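PDB 1VKO: inositol-3-phosphate synthase from Caenorhabditis elegans, which binds nicotinamide-adenine-dinucleotide, belongs to the Rossmann-related family of inositol phosphate synthases and is found as an assembly of four chains. Local coordinates for residues G94-N99 with L447-A452; A114-F117 with T121-A124; V140-I145 with K507-L512; P147-N152 with L454-S459; R232-K235 with E239-C242. All blocks are in the same frame, centred on the assembly; numbering follows the deposited sequence.

Contact 1: residues G94-N99 with L447-A452; sequences GSIFAN and LIYDLA
The phenol ring of Tyr-449 meets Ser-95 CB at its edge, close to the ring plane, while Ile-96 CD1 approaches obliquely. The methylene of Ser-95 stands 3.3 Å from Tyr-449 OH, and Ile-96 CD1 comes equally near Tyr-449 CE1. The ring of Tyr-116 adds a nearly perpendicular neighbour to the same phenol. Ile-96 and Tyr-449 run past each other in opposite directions, so that Ile-96 CG1 also reaches the ring, 3.5 Å from Tyr-449 CE1. This depends on the isoleucine torsions: CG1 lies opposite the carbonyl carbon (chi1 -67°) and the branch then extends (chi2 166°). Both hydroxyls are satisfied by backbone oxygens of helix 87-100: Tyr-449 OH is hydrogen-bonded to Ala-92 O and Ser-95 OG to Thr-91 O. One turn on, Asn-99 ND2 gives a nearly straight bond of 2.7 Å to Ser-95 O. Asn-99 N reaches that oxygen from the other face of its plane, and the same ND2 also bonds to Asn-115 O. Helix 440-458 thus meets helix 87-100 by inserting one buried aromatic, held by carbon contacts from Ser-95 and Ile-96, while its hydroxyl, buried with it, is satisfied by the Ala-92 carbonyl.

Contact 2: residues A114-F117 with T121-A124; sequences ANYF and TQTA
This is a short-range contact within one connection: the loop that follows strand 110-113 folds back on the short helix 120-123, with three residues between the two segments. Tyr-116 and Phe-117 lie opposite Gln-122 and Thr-123, and the Phe-117 and Thr-123 CA atoms are 6.4 Å apart. Thr-123 does the most intimate touching through its methyl, as CG2 sits 3.2 Å from Tyr-116 O and 4.2 Å from Phe-117 CD1, reaching that ring obliquely. With CG2 placed opposite the carbonyl carbon, the hydroxyl sits between the backbone nitrogen and the carbonyl carbon (chi1 83°), where OG1 is hydrogen-bonded to Ser-119 O inside the intervening turn. Beside this, Tyr-116 CB packs 3.9 Å from Gln-122 CB, an aliphatic meeting at the roots of two longer side chains. Asn-115 packs against its own loop: its ND2 hangs 3.8 Å above the plane of the Phe-117 ring, over the centre, while its OD1 accepts a weak bond from Phe-117 N and a hydrogen bond from Met-426 N of the second subunit, whose Ile-424 packs on Phe-117. Tyr-116 OH is hydrogen-bonded to Asn-152 OD1, and Thr-121 OG1 to Asp-450 OD1. The turn is therefore set between helix 87-100, which Tyr-116 touches through Ile-96, and helix 440-458, while Ala-124 leads into strand 125-131 and bonds through its backbone to Phe-142, just after strand 136-141.

Contact 3: residues V140-I145 with K507-L512; sequences VPFKDI and KLVTAL
Where strand 136-141 ends, the chain enters a short turn of helical backbone angles, and Ile-145 comes beside helix 498-513 with its CA 6.5 Å from that of Thr-510. Asp-144 N bonds to Pro-141 O at 3.0 Å within this turn, and Phe-142 and Ile-145 both reach the helix. Val-509 is touched by both. Phe-142 crosses the valine at about a right angle, bringing CZ to 3.7 Å from Val-509 CG1; the ring gets there because its CG lies trans to the backbone nitrogen (chi1 -169°). Ile-145 uses both of its branches. Its CG2 touches Val-509 CG2 at 3.8 Å and presses still closer on the backbone, 3.1 Å from Val-509 O, whereas CD1 reaches Thr-510 CG2 at 3.9 Å. The threonine brings its methyl to the contact, and its OG1 is turned to the helix's own carbonyls, with Thr-506 O the stronger partner. Leu-505 packs on Phe-142, and Val-126 of the adjacent strand on both Phe-142 and Ile-145. The side chains meet through carbon alone, and Ile-145 CG2 also lies against a helix carbonyl, joining the turn after the hairpin to helix 498-513 by buried dispersion contacts.

Contact 4: residues P147-N152 with L454-S459; sequences PILSPN and LTELAS
The contact belongs to the Rossmann-type part of the protein: the loop 147-152, which leads into the edge strand 154-159 of the parallel sheet, lies along the end of helix 440-458. That helix also packs on strands 77-82 and 242-247, so the same helix touches both the loop and the sheet. Ile-148 and Leu-457 face each other most closely in the backbone, their CA atoms 6.2 Å apart, and Ile-148 CG2 lies 4.0 Å from Leu-457 CD2. Leu-457 reaches over because its CG stands across from the backbone nitrogen (chi1 162°). The next loop residue turns to the neighbouring helix position: Leu-149 CD1 rests 3.8 Å from Glu-456 CB and 3.9 Å from its CG, the two side chains crossing at about a right angle. Here the glutamate offers its aliphatic stem, bent at chi2, while the carboxylate goes to polar partners, although Glu-456 OE1 also comes within 4.0 Å of Leu-149 CG. Glu-456 OE1 forms a salt bridge with Arg-460 NH2, and OE2 accepts from Arg-75 N. The same Arg-460 NH2 bonds to Pro-147 O, so one guanidinium ties the loop to the helix beside the apolar contact. Further along, Ser-150 OG accepts from Asn-152 N at 2.9 Å, an ST turn just where the chain enters its 3-10 segment. On the other segment Ser-459 OG donates to Glu-456 O over 2.7 Å, tilted 25° from the plane of that carbonyl.

Contact 5: residues R232-K235 with E239-C242; sequences RKFK and ELEC
Lys-235 O takes two backbone bonds from the chain that leaves its helix. Leu-240 N donates over 3.0 Å with an N-H...O angle of 159°, in the plane of the carbonyl, and Glu-239 N adds a weak, strongly bent bond of 2.8 Å. The bond from Leu-240 N and the positive phi of Glu-239 (64°) belong to a Schellman motif at the end of helix 220-238. The Lys-235 side chain adds a third bond: its NZ donates to Leu-240 O at 3.2 Å, lying somewhat off that carbonyl plane. The lysine begins with CG trans to its own nitrogen (chi1 -180°), but bends at each later torsion and so curls back over the turn, with CG 4.4 Å from Leu-240 CB. Leu-240, in turn, points inward. Its CD1 rests 3.4 Å from Phe-234 CE2 and 3.5 Å from CD2, coming to the ring obliquely. Beneath them lies the parallel sheet, where Phe-234 touches Ile-155, Ser-157 and Leu-80, and Leu-240 also packs on Ile-155. The chain next enters strand 242-247, making this the final turn of a crossover between parallel strands. Backbone and lysine bonds on the exposed side and a buried leucine-phenylalanine pair on the other accompany the end of the helix as the chain passes into that strand.

In the fold
Contacts 1, 3 and 4 are buried and join parts more than 300 residues apart, whereas contacts 2 and 5 are partly buried and close short turns of their own connection. Contacts 1 and 4 both use helix 440-458, meeting where Pro-151 packs on Tyr-449; contact 3 abuts contact 4 through Phe-142 and Ile-148. The buried three rely on carbon packing, with polar ends bonded to residues around them. Contact 2, likewise without hydrogen bonds between its segments, packs a threonine methyl on a backbone carbonyl and sends its polar groups to surrounding residues, while contact 5, the farthest out, is defined by backbone capping. Contacts 1, 2 and 3 also touch the second subunit; 4 and 5 do not.

Contact 1: residues G94-N99 with L447-A452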
# COMPACT_ATOMS: atom_id res chain seq x y z
N GLY A 94 30.22 -10.80 11.14
CA GLY A 94 30.34 -11.31 9.78
C GLY A 94 30.74 -10.27 8.76
O GLY A 94 31.68 -10.46 7.98
N SER A 95 30.01 -9.15 8.77
CA SER A 95 30.22 -8.06 7.82
C SER A 95 31.56 -7.34 7.94
O SER A 95 32.07 -6.84 6.92
CB SER A 95 29.08 -7.05 7.91
OG SER A 95 27.82 -7.68 7.74
N ILE A 96 32.11 -7.25 9.15
CA ILE A 96 33.49 -6.72 9.34
C ILE A 96 34.49 -7.59 8.57
O ILE A 96 35.26 -7.10 7.74
CB ILE A 96 33.82 -6.54 10.86
CG1 ILE A 96 32.94 -5.42 11.45
CG2 ILE A 96 35.21 -6.12 11.10
CD1 ILE A 96 32.91 -5.36 12.97
N PHE A 97 34.43 -8.89 8.81
CA PHE A 97 35.31 -9.82 8.09
C PHE A 97 35.09 -9.70 6.61
O PHE A 97 36.02 -9.65 5.83
CB PHE A 97 34.99 -11.26 8.51
CG PHE A 97 35.60 -11.65 9.83
CD1 PHE A 97 36.93 -11.32 10.13
CD2 PHE A 97 34.86 -12.36 10.76
CE1 PHE A 97 37.49 -11.68 11.35
CE2 PHE A 97 35.42 -12.74 11.97
CZ PHE A 97 36.72 -12.40 12.28
N ALA A 98 33.82 -9.64 6.23
CA ALA A 98 33.43 -9.64 4.85
C ALA A 98 33.99 -8.42 4.18
O ALA A 98 34.49 -8.51 3.07
CB ALA A 98 31.93 -9.70 4.74
N ASN A 99 33.92 -7.26 4.84
CA ASN A 99 34.57 -6.05 4.29
C ASN A 99 36.11 -6.05 4.31
O ASN A 99 36.74 -5.50 3.42
CB ASN A 99 34.04 -4.78 4.95
CG ASN A 99 32.69 -4.39 4.44
OD1 ASN A 99 32.56 -3.53 3.56
ND2 ASN A 99 31.65 -5.03 4.99
N LEU A 447 24.45 0.31 12.59
CA LEU A 447 24.18 1.22 13.71
C LEU A 447 24.99 0.80 14.92
O LEU A 447 25.35 1.61 15.77
CB LEU A 447 22.69 1.24 14.06
CG LEU A 447 21.69 2.19 13.39
CD1 LEU A 447 21.81 2.23 11.89
CD2 LEU A 447 20.27 1.82 13.78
N ILE A 448 25.26 -0.48 15.01
CA ILE A 448 26.15 -0.93 16.04
C ILE A 448 27.53 -0.36 15.72
O ILE A 448 28.21 0.10 16.63
CB ILE A 448 26.18 -2.44 16.13
CG1 ILE A 448 24.88 -2.96 16.78
CG2 ILE A 448 27.42 -2.88 16.95
CD1 ILE A 448 24.66 -4.43 16.63
N TYR A 449 27.95 -0.36 14.45
CA TYR A 449 29.26 0.19 14.13
C TYR A 449 29.27 1.68 14.41
O TYR A 449 30.23 2.17 14.94
CB TYR A 449 29.74 -0.05 12.69
CG TYR A 449 29.68 -1.45 12.18
CD1 TYR A 449 30.01 -2.53 12.98
CD2 TYR A 449 29.29 -1.69 10.87
CE1 TYR A 449 29.97 -3.84 12.47
CE2 TYR A 449 29.25 -2.97 10.35
CZ TYR A 449 29.59 -4.03 11.15
OH TYR A 449 29.46 -5.28 10.64
N ASP A 450 28.18 2.39 14.12
CA ASP A 450 28.18 3.83 14.36
C ASP A 450 28.22 4.19 15.83
O ASP A 450 28.91 5.16 16.22
CB ASP A 450 26.99 4.52 13.73
CG ASP A 450 26.96 4.41 12.21
OD1 ASP A 450 28.03 4.54 11.57
OD2 ASP A 450 25.88 4.23 11.57
N LEU A 451 27.47 3.46 16.66
CA LEU A 451 27.45 3.79 18.10
C LEU A 451 28.87 3.60 18.68
O LEU A 451 29.41 4.48 19.36
CB LEU A 451 26.41 2.95 18.84
CG LEU A 451 24.92 3.20 18.55
CD1 LEU A 451 24.14 1.92 18.78
CD2 LEU A 451 24.34 4.35 19.38
N ALA A 452 29.48 2.46 18.40
CA ALA A 452 30.81 2.23 18.90
C ALA A 452 31.70 3.39 18.43
O ALA A 452 32.48 3.95 19.22
CB ALA A 452 31.34 0.88 18.39

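Contact 2: residues A114-F117 with T121-A124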
# COMPACT_ATOMS: atom_id res chain seq x y z
N ALA A 114 30.81 -7.06 -0.39
CA ALA A 114 30.71 -6.47 0.96
C ALA A 114 30.75 -4.93 0.92
O ALA A 114 31.48 -4.34 0.10
CB ALA A 114 31.80 -6.99 1.83
N ASN A 115 29.93 -4.29 1.75
CA ASN A 115 30.09 -2.86 2.00
C ASN A 115 29.59 -2.43 3.38
O ASN A 115 29.25 -3.28 4.20
CB ASN A 115 29.44 -2.03 0.89
CG ASN A 115 27.93 -2.25 0.78
OD1 ASN A 115 27.26 -2.56 1.76
ND2 ASN A 115 27.40 -2.06 -0.42
N TYR A 116 29.58 -1.12 3.62
CA TYR A 116 29.13 -0.52 4.89
C TYR A 116 28.04 0.46 4.63
O TYR A 116 27.98 1.46 5.32
CB TYR A 116 30.26 0.19 5.70
CG TYR A 116 31.25 -0.77 6.36
CD1 TYR A 116 30.81 -1.75 7.24
CD2 TYR A 116 32.61 -0.71 6.08
CE1 TYR A 116 31.68 -2.63 7.81
CE2 TYR A 116 33.50 -1.60 6.67
CZ TYR A 116 33.02 -2.55 7.53
OH TYR A 116 33.86 -3.46 8.09
N PHE A 117 27.15 0.20 3.69
CA PHE A 117 26.02 1.10 3.50
C PHE A 117 25.10 1.15 4.74
O PHE A 117 25.06 0.23 5.56
CB PHE A 117 25.21 0.74 2.26
CG PHE A 117 25.82 1.19 0.96
CD1 PHE A 117 27.15 1.64 0.90
CD2 PHE A 117 25.07 1.13 -0.23
CE1 PHE A 117 27.73 2.04 -0.31
CE2 PHE A 117 25.63 1.53 -1.46
CZ PHE A 117 26.97 1.98 -1.50
N THR A 121 28.47 7.04 9.75
CA THR A 121 29.87 7.45 9.84
C THR A 121 30.66 7.05 8.61
O THR A 121 31.54 7.77 8.22
CB THR A 121 30.54 6.94 11.12
OG1 THR A 121 30.49 5.50 11.18
CG2 THR A 121 29.78 7.41 12.36
N GLN A 122 30.32 5.91 7.99
CA GLN A 122 31.10 5.38 6.90
C GLN A 122 30.63 5.91 5.57
O GLN A 122 31.41 5.88 4.63
CB GLN A 122 31.12 3.84 6.86
CG GLN A 122 31.74 3.14 8.05
CD GLN A 122 33.10 3.73 8.49
OE1 GLN A 122 33.22 4.25 9.60
NE2 GLN A 122 34.10 3.63 7.62
N THR A 123 29.38 6.38 5.47
CA THR A 123 28.80 6.78 4.17
C THR A 123 28.00 8.09 4.08
O THR A 123 27.72 8.54 2.96
CB THR A 123 28.02 5.58 3.46
OG1 THR A 123 26.69 5.47 3.97
CG2 THR A 123 28.61 4.24 3.81
N ALA A 124 27.63 8.72 5.19
CA ALA A 124 27.06 10.07 5.08
C ALA A 124 28.09 11.06 4.52
O ALA A 124 29.30 10.93 4.77
CB ALA A 124 26.51 10.57 6.42

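Contact 3: residues V140-I145 with K507-L512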
# COMPACT_ATOMS: atom_id res chain seq x y z
N VAL A 140 31.72 16.41 1.70
CA VAL A 140 32.78 15.48 2.06
C VAL A 140 32.23 14.35 2.91
O VAL A 140 31.22 14.53 3.62
CB VAL A 140 33.95 16.15 2.80
CG1 VAL A 140 34.64 17.18 1.90
CG2 VAL A 140 33.48 16.72 4.15
N PRO A 141 32.88 13.19 2.81
CA PRO A 141 32.55 12.08 3.68
C PRO A 141 32.66 12.54 5.14
O PRO A 141 33.61 13.24 5.52
CB PRO A 141 33.62 11.03 3.34
CG PRO A 141 34.02 11.36 1.92
CD PRO A 141 33.96 12.85 1.86
N PHE A 142 31.68 12.16 5.94
CA PHE A 142 31.77 12.32 7.36
C PHE A 142 33.14 11.90 7.92
O PHE A 142 33.68 12.57 8.82
CB PHE A 142 30.67 11.48 8.00
CG PHE A 142 30.48 11.76 9.44
CD1 PHE A 142 29.62 12.78 9.85
CD2 PHE A 142 31.15 11.01 10.41
CE1 PHE A 142 29.46 13.05 11.20
CE2 PHE A 142 30.98 11.26 11.76
CZ PHE A 142 30.14 12.29 12.16
N LYS A 143 33.70 10.80 7.43
CA LYS A 143 34.89 10.23 8.08
C LYS A 143 36.16 11.02 7.74
O LYS A 143 37.20 10.79 8.33
CB LYS A 143 35.06 8.76 7.74
CG LYS A 143 35.20 8.47 6.23
CD LYS A 143 34.85 7.03 5.95
CE LYS A 143 34.80 6.77 4.48
NZ LYS A 143 36.23 6.82 4.04
N ASP A 144 36.04 11.97 6.81
CA ASP A 144 37.14 12.84 6.43
C ASP A 144 37.25 14.10 7.31
O ASP A 144 38.24 14.82 7.24
CB ASP A 144 36.98 13.25 4.97
CG ASP A 144 37.25 12.11 4.00
OD1 ASP A 144 37.46 10.97 4.43
OD2 ASP A 144 37.25 12.26 2.77
N ILE A 145 36.24 14.39 8.13
CA ILE A 145 36.21 15.62 8.89
C ILE A 145 37.11 15.56 10.13
O ILE A 145 38.08 16.30 10.21
CB ILE A 145 34.77 16.02 9.21
CG1 ILE A 145 34.01 16.30 7.92
CG2 ILE A 145 34.73 17.24 10.10
CD1 ILE A 145 32.49 16.46 8.15
N LYS A 507 27.47 19.37 12.64
CA LYS A 507 28.01 20.65 13.08
C LYS A 507 29.12 20.43 14.13
O LYS A 507 30.15 21.09 14.13
CB LYS A 507 26.93 21.58 13.60
CG LYS A 507 27.51 22.95 13.99
CD LYS A 507 26.44 24.00 14.24
CE LYS A 507 25.98 24.66 12.97
NZ LYS A 507 25.05 25.79 13.29
N LEU A 508 28.91 19.46 15.01
CA LEU A 508 29.87 19.21 16.04
C LEU A 508 31.20 18.83 15.39
O LEU A 508 32.22 19.44 15.70
CB LEU A 508 29.37 18.18 17.07
CG LEU A 508 30.45 17.68 18.04
CD1 LEU A 508 30.86 18.78 19.00
CD2 LEU A 508 30.06 16.41 18.81
N VAL A 509 31.22 17.85 14.51
CA VAL A 509 32.52 17.43 13.94
C VAL A 509 33.16 18.49 13.08
O VAL A 509 34.38 18.52 12.95
CB VAL A 509 32.48 16.08 13.15
CG1 VAL A 509 31.99 14.95 14.04
CG2 VAL A 509 31.57 16.20 11.95
N THR A 510 32.36 19.38 12.47
CA THR A 510 32.98 20.47 11.71
C THR A 510 33.59 21.50 12.63
O THR A 510 34.70 21.96 12.35
CB THR A 510 32.08 21.07 10.62
OG1 THR A 510 30.80 21.45 11.14
CG2 THR A 510 31.73 20.01 9.61
N ALA A 511 32.90 21.82 13.73
CA ALA A 511 33.44 22.64 14.84
C ALA A 511 34.75 22.10 15.43
O ALA A 511 35.72 22.86 15.62
CB ALA A 511 32.40 22.82 15.94
N LEU A 512 34.78 20.79 15.73
CA LEU A 512 36.03 20.12 16.11
C LEU A 512 37.14 20.31 15.08
O LEU A 512 38.26 20.69 15.45
CB LEU A 512 35.83 18.62 16.38
CG LEU A 512 34.78 18.31 17.45
CD1 LEU A 512 34.40 16.85 17.43
CD2 LEU A 512 35.23 18.73 18.84

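Contact 4: residues P147-N152 with L454-S459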
# COMPACT_ATOMS: atom_id res chain seq x y z
N PRO A 147 39.26 12.42 12.17
CA PRO A 147 39.62 11.01 12.03
C PRO A 147 38.81 10.12 12.97
O PRO A 147 38.70 10.41 14.17
CB PRO A 147 41.12 10.99 12.39
CG PRO A 147 41.61 12.41 12.09
CD PRO A 147 40.43 13.28 12.43
N ILE A 148 38.22 9.06 12.42
CA ILE A 148 37.41 8.12 13.21
C ILE A 148 37.75 6.69 12.80
O ILE A 148 38.35 6.49 11.76
CB ILE A 148 35.89 8.37 13.05
CG1 ILE A 148 35.48 8.30 11.57
CG2 ILE A 148 35.49 9.68 13.71
CD1 ILE A 148 34.00 8.36 11.30
N LEU A 149 37.38 5.71 13.61
CA LEU A 149 37.60 4.31 13.24
C LEU A 149 36.87 3.89 11.96
O LEU A 149 35.87 4.49 11.57
CB LEU A 149 37.15 3.40 14.38
CG LEU A 149 37.81 3.55 15.73
CD1 LEU A 149 36.86 3.00 16.78
CD2 LEU A 149 39.17 2.82 15.73
N SER A 150 37.40 2.87 11.30
CA SER A 150 36.63 2.09 10.34
C SER A 150 36.21 0.86 11.07
O SER A 150 36.94 0.39 11.94
CB SER A 150 37.52 1.66 9.18
OG SER A 150 37.03 0.45 8.59
N PRO A 151 35.07 0.27 10.72
CA PRO A 151 34.64 -0.94 11.43
C PRO A 151 35.64 -2.07 11.23
O PRO A 151 35.59 -3.04 11.96
CB PRO A 151 33.30 -1.28 10.77
CG PRO A 151 32.80 0.06 10.24
CD PRO A 151 34.09 0.69 9.69
N ASN A 152 36.53 -1.93 10.25
CA ASN A 152 37.58 -2.91 10.06
C ASN A 152 38.58 -2.90 11.21
O ASN A 152 39.25 -3.89 11.43
CB ASN A 152 38.29 -2.72 8.70
CG ASN A 152 37.33 -2.82 7.52
OD1 ASN A 152 36.28 -3.50 7.58
ND2 ASN A 152 37.67 -2.15 6.44
N LEU A 454 31.21 6.54 17.18
CA LEU A 454 31.03 7.87 17.73
C LEU A 454 31.43 7.93 19.19
O LEU A 454 31.82 9.00 19.68
CB LEU A 454 29.57 8.31 17.55
CG LEU A 454 29.23 8.48 16.08
CD1 LEU A 454 27.76 8.47 15.89
CD2 LEU A 454 29.91 9.73 15.44
N THR A 455 31.34 6.80 19.91
CA THR A 455 31.77 6.75 21.31
C THR A 455 33.28 6.92 21.47
O THR A 455 33.73 7.74 22.26
CB THR A 455 31.30 5.47 22.00
OG1 THR A 455 29.87 5.46 22.05
CG2 THR A 455 31.71 5.49 23.48
N GLU A 456 34.06 6.15 20.70
CA GLU A 456 35.51 6.26 20.72
C GLU A 456 35.95 7.66 20.33
O GLU A 456 36.93 8.18 20.88
CB GLU A 456 36.15 5.24 19.78
CG GLU A 456 37.64 5.02 20.00
CD GLU A 456 38.50 6.15 19.46
OE1 GLU A 456 38.21 6.62 18.34
OE2 GLU A 456 39.47 6.56 20.15
N LEU A 457 35.24 8.26 19.38
CA LEU A 457 35.53 9.62 18.96
C LEU A 457 35.26 10.55 20.13
O LEU A 457 36.11 11.37 20.46
CB LEU A 457 34.72 10.03 17.73
CG LEU A 457 34.65 11.56 17.51
CD1 LEU A 457 36.03 12.16 17.18
CD2 LEU A 457 33.62 11.95 16.49
N ALA A 458 34.10 10.44 20.76
CA ALA A 458 33.81 11.32 21.89
C ALA A 458 34.85 11.14 23.02
O ALA A 458 35.16 12.09 23.77
CB ALA A 458 32.39 11.10 22.39
N SER A 459 35.40 9.92 23.12
CA SER A 459 36.39 9.63 24.14
C SER A 459 37.66 10.42 23.87
O SER A 459 38.52 10.51 24.74
CB SER A 459 36.66 8.13 24.25
OG SER A 459 37.75 7.72 23.44

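Contact 5: residues R232-K235 with E239-C242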
# COMPACT_ATOMS: atom_id res chain seq x y z
N ARG A 232 38.61 -7.12 31.59
CA ARG A 232 40.03 -6.83 31.81
C ARG A 232 40.91 -7.68 30.93
O ARG A 232 41.90 -7.20 30.40
CB ARG A 232 40.44 -7.08 33.25
CG ARG A 232 39.82 -6.20 34.27
CD ARG A 232 40.52 -6.33 35.61
NE ARG A 232 39.57 -6.54 36.71
CZ ARG A 232 39.24 -7.71 37.24
NH1 ARG A 232 39.77 -8.84 36.78
NH2 ARG A 232 38.39 -7.75 38.23
N LYS A 233 40.55 -8.96 30.80
CA LYS A 233 41.36 -9.90 30.03
C LYS A 233 41.27 -9.60 28.54
O LYS A 233 42.24 -9.76 27.82
CB LYS A 233 40.92 -11.34 30.33
CG LYS A 233 41.40 -12.38 29.33
CD LYS A 233 40.93 -13.76 29.72
CE LYS A 233 40.83 -14.66 28.52
NZ LYS A 233 40.22 -15.95 28.93
N PHE A 234 40.10 -9.15 28.10
CA PHE A 234 39.91 -8.76 26.72
C PHE A 234 40.80 -7.55 26.46
O PHE A 234 41.51 -7.50 25.46
CB PHE A 234 38.41 -8.44 26.50
CG PHE A 234 38.06 -8.03 25.11
CD1 PHE A 234 38.16 -8.91 24.05
CD2 PHE A 234 37.61 -6.73 24.85
CE1 PHE A 234 37.82 -8.51 22.74
CE2 PHE A 234 37.27 -6.33 23.57
CZ PHE A 234 37.37 -7.22 22.52
N LYS A 235 40.73 -6.56 27.35
CA LYS A 235 41.52 -5.34 27.25
C LYS A 235 43.02 -5.68 27.27
O LYS A 235 43.77 -5.19 26.44
CB LYS A 235 41.17 -4.37 28.38
CG LYS A 235 41.95 -3.05 28.35
CD LYS A 235 42.25 -2.58 29.78
CE LYS A 235 42.06 -1.06 29.97
NZ LYS A 235 42.65 -0.21 28.87
N GLU A 239 45.39 -5.53 24.19
CA GLU A 239 46.17 -4.34 24.48
C GLU A 239 45.42 -3.10 23.99
O GLU A 239 45.98 -2.20 23.37
CB GLU A 239 47.55 -4.46 23.80
CG GLU A 239 48.72 -4.13 24.70
CD GLU A 239 49.93 -4.98 24.35
OE1 GLU A 239 50.39 -4.96 23.19
OE2 GLU A 239 50.41 -5.70 25.26
N LEU A 240 44.13 -3.08 24.31
CA LEU A 240 43.17 -2.08 23.85
C LEU A 240 43.26 -0.79 24.64
O LEU A 240 43.42 -0.81 25.85
CB LEU A 240 41.76 -2.63 24.01
CG LEU A 240 41.50 -3.96 23.30
CD1 LEU A 240 40.20 -4.56 23.79
CD2 LEU A 240 41.50 -3.82 21.77
N GLU A 241 43.11 0.33 23.97
CA GLU A 241 43.02 1.60 24.66
C GLU A 241 41.59 2.10 24.83
O GLU A 241 41.38 3.01 25.62
CB GLU A 241 43.83 2.68 23.94
CG GLU A 241 45.32 2.39 23.81
CD GLU A 241 45.88 3.02 22.56
OE1 GLU A 241 45.97 4.26 22.50
OE2 GLU A 241 46.19 2.26 21.61
N CYS A 242 40.63 1.55 24.08
CA CYS A 242 39.20 1.88 24.26
C CYS A 242 38.36 0.62 24.25
O CYS A 242 38.42 -0.16 23.30
CB CYS A 242 38.69 2.82 23.16
SG CYS A 242 37.04 3.53 23.45